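Local coordinates for protein dTDP-4-dehydrorhamnose reductase (Bacillus anthracis, PDB 3SC6) that reduces dTDP-4-dehydrorhamnose to dTDP-L-rhamnose with NADPH, probably as the last step in making this sugar nucleotide for the bacterial cell surface, at residues A[180-194]-A[212-224]. Numbering follows the deposited sequence.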
loop_
_atom_site.group_PDB
_atom_site.type_symbol
_atom_site.label_atom_id
_atom_site.label_comp_id
_atom_site.label_asym_id
_atom_site.label_seq_id
_atom_site.Cartn_x
_atom_site.Cartn_y
_atom_site.Cartn_z
ATOM N N VAL A 180 -0.456 -12.456 19.834
ATOM C CA VAL A 180 -0.787 -11.638 18.669
ATOM C C VAL A 180 -2.295 -11.401 18.572
ATOM O O VAL A 180 -3.088 -12.300 18.847
ATOM C CB VAL A 180 -0.346 -12.341 17.374
ATOM C CG1 VAL A 180 -0.783 -11.541 16.156
ATOM C CG2 VAL A 180 1.159 -12.571 17.377
ATOM N N VAL A 181 -2.687 -10.198 18.168
ATOM C CA VAL A 181 -4.103 -9.859 18.035
ATOM C C VAL A 181 -4.813 -10.884 17.139
ATOM O O VAL A 181 -4.256 -11.320 16.129
ATOM C CB VAL A 181 -4.287 -8.439 17.454
ATOM C CG1 VAL A 181 -5.756 -8.132 17.241
ATOM C CG2 VAL A 181 -3.653 -7.402 18.372
ATOM N N ALA A 182 -6.032 -11.271 17.516
ATOM C CA ALA A 182 -6.804 -12.250 16.740
ATOM C C ALA A 182 -8.249 -11.828 16.447
ATOM O O ALA A 182 -9.030 -12.620 15.925
ATOM C CB ALA A 182 -6.793 -13.597 17.453
ATOM N N ASP A 183 -8.603 -10.588 16.777
ATOM C CA ASP A 183 -9.960 -10.092 16.536
ATOM C C ASP A 183 -10.008 -9.051 15.408
ATOM O O ASP A 183 -10.961 -8.276 15.306
ATOM C CB ASP A 183 -10.578 -9.541 17.828
ATOM C CG ASP A 183 -9.763 -8.417 18.438
ATOM O OD1 ASP A 183 -10.193 -7.872 19.476
ATOM O OD2 ASP A 183 -8.693 -8.083 17.886
ATOM N N GLN A 184 -8.966 -9.044 14.576
ATOM C CA GLN A 184 -8.863 -8.126 13.440
ATOM C C GLN A 184 -8.524 -8.941 12.201
ATOM O O GLN A 184 -7.398 -9.419 12.049
ATOM C CB GLN A 184 -7.786 -7.061 13.656
ATOM C CG GLN A 184 -8.027 -6.148 14.830
ATOM C CD GLN A 184 -6.940 -5.100 14.974
ATOM O OE1 GLN A 184 -6.013 -5.035 14.168
ATOM N NE2 GLN A 184 -7.053 -4.268 16.001
ATOM N N ILE A 185 -9.507 -9.100 11.323
ATOM C CA ILE A 185 -9.326 -9.857 10.098
ATOM C C ILE A 185 -8.862 -8.952 8.966
ATOM O O ILE A 185 -9.300 -7.805 8.855
ATOM C CB ILE A 185 -10.628 -10.578 9.699
ATOM C CG1 ILE A 185 -11.056 -11.537 10.815
ATOM C CG2 ILE A 185 -10.447 -11.343 8.398
ATOM C CD1 ILE A 185 -12.327 -12.303 10.509
ATOM N N GLY A 186 -7.963 -9.472 8.135
ATOM C CA GLY A 186 -7.429 -8.722 7.007
ATOM C C GLY A 186 -6.842 -9.636 5.952
ATOM O O GLY A 186 -7.020 -10.851 6.005
ATOM N N SER A 187 -6.140 -9.050 4.988
ATOM C CA SER A 187 -5.530 -9.824 3.918
ATOM C C SER A 187 -4.103 -9.353 3.622
ATOM O O SER A 187 -3.903 -8.334 2.954
ATOM C CB SER A 187 -6.387 -9.732 2.657
ATOM O OG SER A 187 -6.506 -8.390 2.237
ATOM N N PRO A 188 -3.107 -10.095 4.126
ATOM C CA PRO A 188 -1.702 -9.762 3.917
ATOM C C PRO A 188 -1.369 -9.648 2.441
ATOM O O PRO A 188 -1.686 -10.550 1.669
ATOM C CB PRO A 188 -0.962 -10.952 4.532
ATOM C CG PRO A 188 -1.912 -11.539 5.506
ATOM C CD PRO A 188 -3.280 -11.273 4.991
ATOM N N THR A 189 -0.728 -8.551 2.054
ATOM C CA THR A 189 -0.361 -8.334 0.665
ATOM C C THR A 189 1.140 -8.154 0.490
ATOM O O THR A 189 1.726 -7.212 1.019
ATOM C CB THR A 189 -1.067 -7.096 0.101
ATOM O OG1 THR A 189 -2.485 -7.289 0.164
ATOM C CG2 THR A 189 -0.654 -6.860 -1.334
ATOM N N TYR A 190 1.754 -9.064 -0.260
ATOM C CA TYR A 190 3.190 -9.003 -0.516
ATOM C C TYR A 190 3.534 -8.104 -1.702
ATOM O O TYR A 190 3.105 -8.341 -2.828
ATOM C CB TYR A 190 3.783 -10.412 -0.649
ATOM C CG TYR A 190 5.227 -10.444 -1.094
ATOM C CD1 TYR A 190 6.164 -9.584 -0.547
ATOM C CD2 TYR A 190 5.678 -11.427 -1.964
ATOM C CE1 TYR A 190 7.489 -9.629 -0.938
ATOM C CE2 TYR A 190 7.004 -11.494 -2.342
ATOM C CZ TYR A 190 7.903 -10.591 -1.826
ATOM O OH TYR A 190 9.221 -10.648 -2.199
ATOM N N VAL A 191 4.311 -7.064 -1.407
ATOM C CA VAL A 191 4.752 -6.076 -2.394
ATOM C C VAL A 191 5.041 -6.642 -3.781
ATOM O O VAL A 191 4.624 -6.068 -4.777
ATOM C CB VAL A 191 6.004 -5.320 -1.893
ATOM C CG1 VAL A 191 6.520 -4.376 -2.956
ATOM C CG2 VAL A 191 5.693 -4.560 -0.605
ATOM N N ALA A 192 5.752 -7.759 -3.856
ATOM C CA ALA A 192 6.067 -8.354 -5.155
ATOM C C ALA A 192 4.809 -8.610 -5.976
ATOM O O ALA A 192 4.800 -8.345 -7.177
ATOM C CB ALA A 192 6.862 -9.625 -4.994
ATOM N N ASP A 193 3.758 -9.134 -5.340
ATOM C CA ASP A 193 2.496 -9.406 -6.046
ATOM C C ASP A 193 1.805 -8.096 -6.441
ATOM O O ASP A 193 1.172 -8.010 -7.498
ATOM C CB ASP A 193 1.543 -10.277 -5.211
ATOM C CG ASP A 193 2.088 -11.679 -4.949
ATOM O OD1 ASP A 193 3.158 -12.026 -5.490
ATOM O OD2 ASP A 193 1.423 -12.447 -4.218
ATOM N N LEU A 194 1.919 -7.083 -5.585
ATOM C CA LEU A 194 1.315 -5.790 -5.860
ATOM C C LEU A 194 2.016 -5.153 -7.058
ATOM O O LEU A 194 1.367 -4.688 -7.999
ATOM C CB LEU A 194 1.429 -4.867 -4.643
ATOM C CG LEU A 194 0.841 -3.466 -4.833
ATOM C CD1 LEU A 194 -0.624 -3.561 -5.224
ATOM C CD2 LEU A 194 1.010 -2.628 -3.577
ATOM N N VAL A 212 -6.207 -3.868 -4.938
ATOM C CA VAL A 212 -5.194 -4.885 -5.185
ATOM C C VAL A 212 -4.646 -5.408 -3.867
ATOM O O VAL A 212 -4.007 -4.675 -3.106
ATOM C CB VAL A 212 -4.034 -4.330 -6.020
ATOM C CG1 VAL A 212 -2.988 -5.414 -6.253
ATOM C CG2 VAL A 212 -4.555 -3.792 -7.345
ATOM N N SER A 213 -4.908 -6.684 -3.605
ATOM C CA SER A 213 -4.465 -7.348 -2.393
ATOM C C SER A 213 -4.464 -8.823 -2.669
ATOM O O SER A 213 -5.047 -9.265 -3.654
ATOM C CB SER A 213 -5.443 -7.091 -1.248
ATOM O OG SER A 213 -5.573 -5.710 -0.977
ATOM N N ASN A 214 -3.813 -9.597 -1.812
ATOM C CA ASN A 214 -3.790 -11.031 -2.002
ATOM C C ASN A 214 -5.158 -11.576 -1.618
ATOM O O ASN A 214 -5.853 -11.001 -0.776
ATOM C CB ASN A 214 -2.671 -11.689 -1.197
ATOM C CG ASN A 214 -1.286 -11.269 -1.659
ATOM O OD1 ASN A 214 -0.293 -11.525 -0.986
ATOM N ND2 ASN A 214 -1.218 -10.610 -2.806
ATOM N N THR A 215 -5.542 -12.672 -2.262
ATOM C CA THR A 215 -6.824 -13.323 -2.028
ATOM C C THR A 215 -6.957 -13.922 -0.636
ATOM O O THR A 215 -5.964 -14.247 0.010
ATOM C CB THR A 215 -7.030 -14.464 -3.048
ATOM O OG1 THR A 215 -6.979 -13.931 -4.375
ATOM C CG2 THR A 215 -8.364 -15.167 -2.831
ATOM N N GLY A 216 -8.200 -14.050 -0.180
ATOM C CA GLY A 216 -8.505 -14.623 1.128
ATOM C C GLY A 216 -8.453 -13.683 2.314
ATOM O O GLY A 216 -7.766 -12.663 2.290
ATOM N N SER A 217 -9.208 -14.039 3.350
ATOM C CA SER A 217 -9.268 -13.265 4.576
ATOM C C SER A 217 -8.229 -13.893 5.489
ATOM O O SER A 217 -7.752 -14.998 5.215
ATOM C CB SER A 217 -10.657 -13.339 5.207
ATOM O OG SER A 217 -10.989 -14.671 5.550
ATOM N N CYS A 218 -7.898 -13.221 6.586
ATOM C CA CYS A 218 -6.897 -13.741 7.503
ATOM C C CYS A 218 -6.980 -12.987 8.834
ATOM O O CYS A 218 -7.978 -12.335 9.115
ATOM C CB CYS A 218 -5.528 -13.549 6.841
ATOM S SG CYS A 218 -4.114 -14.156 7.710
ATOM N N SER A 219 -5.941 -13.096 9.656
ATOM C CA SER A 219 -5.890 -12.414 10.953
ATOM C C SER A 219 -4.442 -12.458 11.401
ATOM O O SER A 219 -3.744 -13.429 11.109
ATOM C CB SER A 219 -6.775 -13.102 11.989
ATOM O OG SER A 219 -6.338 -14.426 12.237
ATOM N N TRP A 220 -3.984 -11.432 12.115
ATOM C CA TRP A 220 -2.592 -11.408 12.568
ATOM C C TRP A 220 -2.233 -12.705 13.265
ATOM O O TRP A 220 -1.121 -13.210 13.119
ATOM C CB TRP A 220 -2.298 -10.221 13.486
ATOM C CG TRP A 220 -2.576 -8.900 12.855
ATOM C CD1 TRP A 220 -3.629 -8.074 13.110
ATOM C CD2 TRP A 220 -1.846 -8.300 11.780
ATOM N NE1 TRP A 220 -3.564 -6.964 12.307
ATOM C CE2 TRP A 220 -2.482 -7.082 11.474
ATOM C CE3 TRP A 220 -0.702 -8.665 11.063
ATOM C CZ2 TRP A 220 -2.016 -6.225 10.479
ATOM C CZ3 TRP A 220 -0.238 -7.815 10.077
ATOM C CH2 TRP A 220 -0.894 -6.607 9.793
ATOM N N PHE A 221 -3.193 -13.239 14.013
ATOM C CA PHE A 221 -3.026 -14.485 14.748
ATOM C C PHE A 221 -2.799 -15.673 13.801
ATOM O O PHE A 221 -1.770 -16.346 13.895
ATOM C CB PHE A 221 -4.248 -14.698 15.644
ATOM C CG PHE A 221 -4.221 -15.969 16.433
ATOM C CD1 PHE A 221 -3.536 -16.039 17.633
ATOM C CD2 PHE A 221 -4.938 -17.077 16.008
ATOM C CE1 PHE A 221 -3.524 -17.204 18.373
ATOM C CE2 PHE A 221 -4.938 -18.243 16.746
ATOM C CZ PHE A 221 -4.228 -18.308 17.933
ATOM N N GLU A 222 -3.746 -15.926 12.896
ATOM C CA GLU A 222 -3.618 -17.035 11.938
ATOM C C GLU A 222 -2.422 -16.806 11.027
ATOM O O GLU A 222 -1.742 -17.748 10.613
ATOM C CB GLU A 222 -4.875 -17.173 11.082
ATOM C CG GLU A 222 -6.131 -17.513 11.850
ATOM C CD GLU A 222 -7.357 -17.594 10.956
ATOM O OE1 GLU A 222 -7.244 -17.293 9.744
ATOM O OE2 GLU A 222 -8.441 -17.945 11.472
ATOM N N PHE A 223 -2.187 -15.540 10.705
ATOM C CA PHE A 223 -1.082 -15.152 9.851
ATOM C C PHE A 223 0.207 -15.460 10.598
ATOM O O PHE A 223 1.131 -16.046 10.039
ATOM C CB PHE A 223 -1.221 -13.670 9.469
ATOM C CG PHE A 223 -0.134 -13.151 8.573
ATOM C CD1 PHE A 223 -0.081 -13.531 7.247
ATOM C CD2 PHE A 223 0.742 -12.183 9.015
ATOM C CE1 PHE A 223 0.889 -13.037 6.410
ATOM C CE2 PHE A 223 1.707 -11.674 8.173
ATOM C CZ PHE A 223 1.779 -12.102 6.871
ATOM N N ALA A 224 0.242 -15.102 11.879
ATOM C CA ALA A 224 1.411 -15.350 12.708
ATOM C C ALA A 224 1.742 -16.840 12.701
ATOM O O ALA A 224 2.878 -17.219 12.422
ATOM C CB ALA A 224 1.172 -14.861 14.127
#
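Pro188 lies over one face of the Phe223 ring, its CG above the CD1–CE1 bond and its CB outside the rim near CE1. This contact joins strand 185-190 of the NADP-binding Rossmann fold's sheet to the short strand 218-219 and the start of helix 220-231. With CG of Phe223 anti to its backbone N, the ring reaches back from the helix to the proline, while Pro188 CD rests 3.7 Å from Cys218 CB. Trp273 of helix 273-283 touches both Pro188 and Cys218 there, and Asn214 as well.

At the helix start, Ser219 is the N-cap, its OG accepting from Glu222 N at 3.1 Å. Gln184 OE1 approaches the edge of the Trp220 indole near its plane, 3.6 Å from NE1, with amide and ring planes 67° apart; Trp220 also stacks on Trp155. Ala182 CB packs against Phe221 CB.

Toward the cofactor side, Asn214 fastens the chain ahead of helix 191-202. Its backbone N donates weakly to Thr189 OG1, which also bonds to Ser154 O. The side chains of Asp193, salt-bridged to Arg279, and Asn214 cross at about a right angle. Tyr190 N bonds Asn214 OD1 at 3.3 Å, nearly straight (164°) but from 44° above the carbonyl plane.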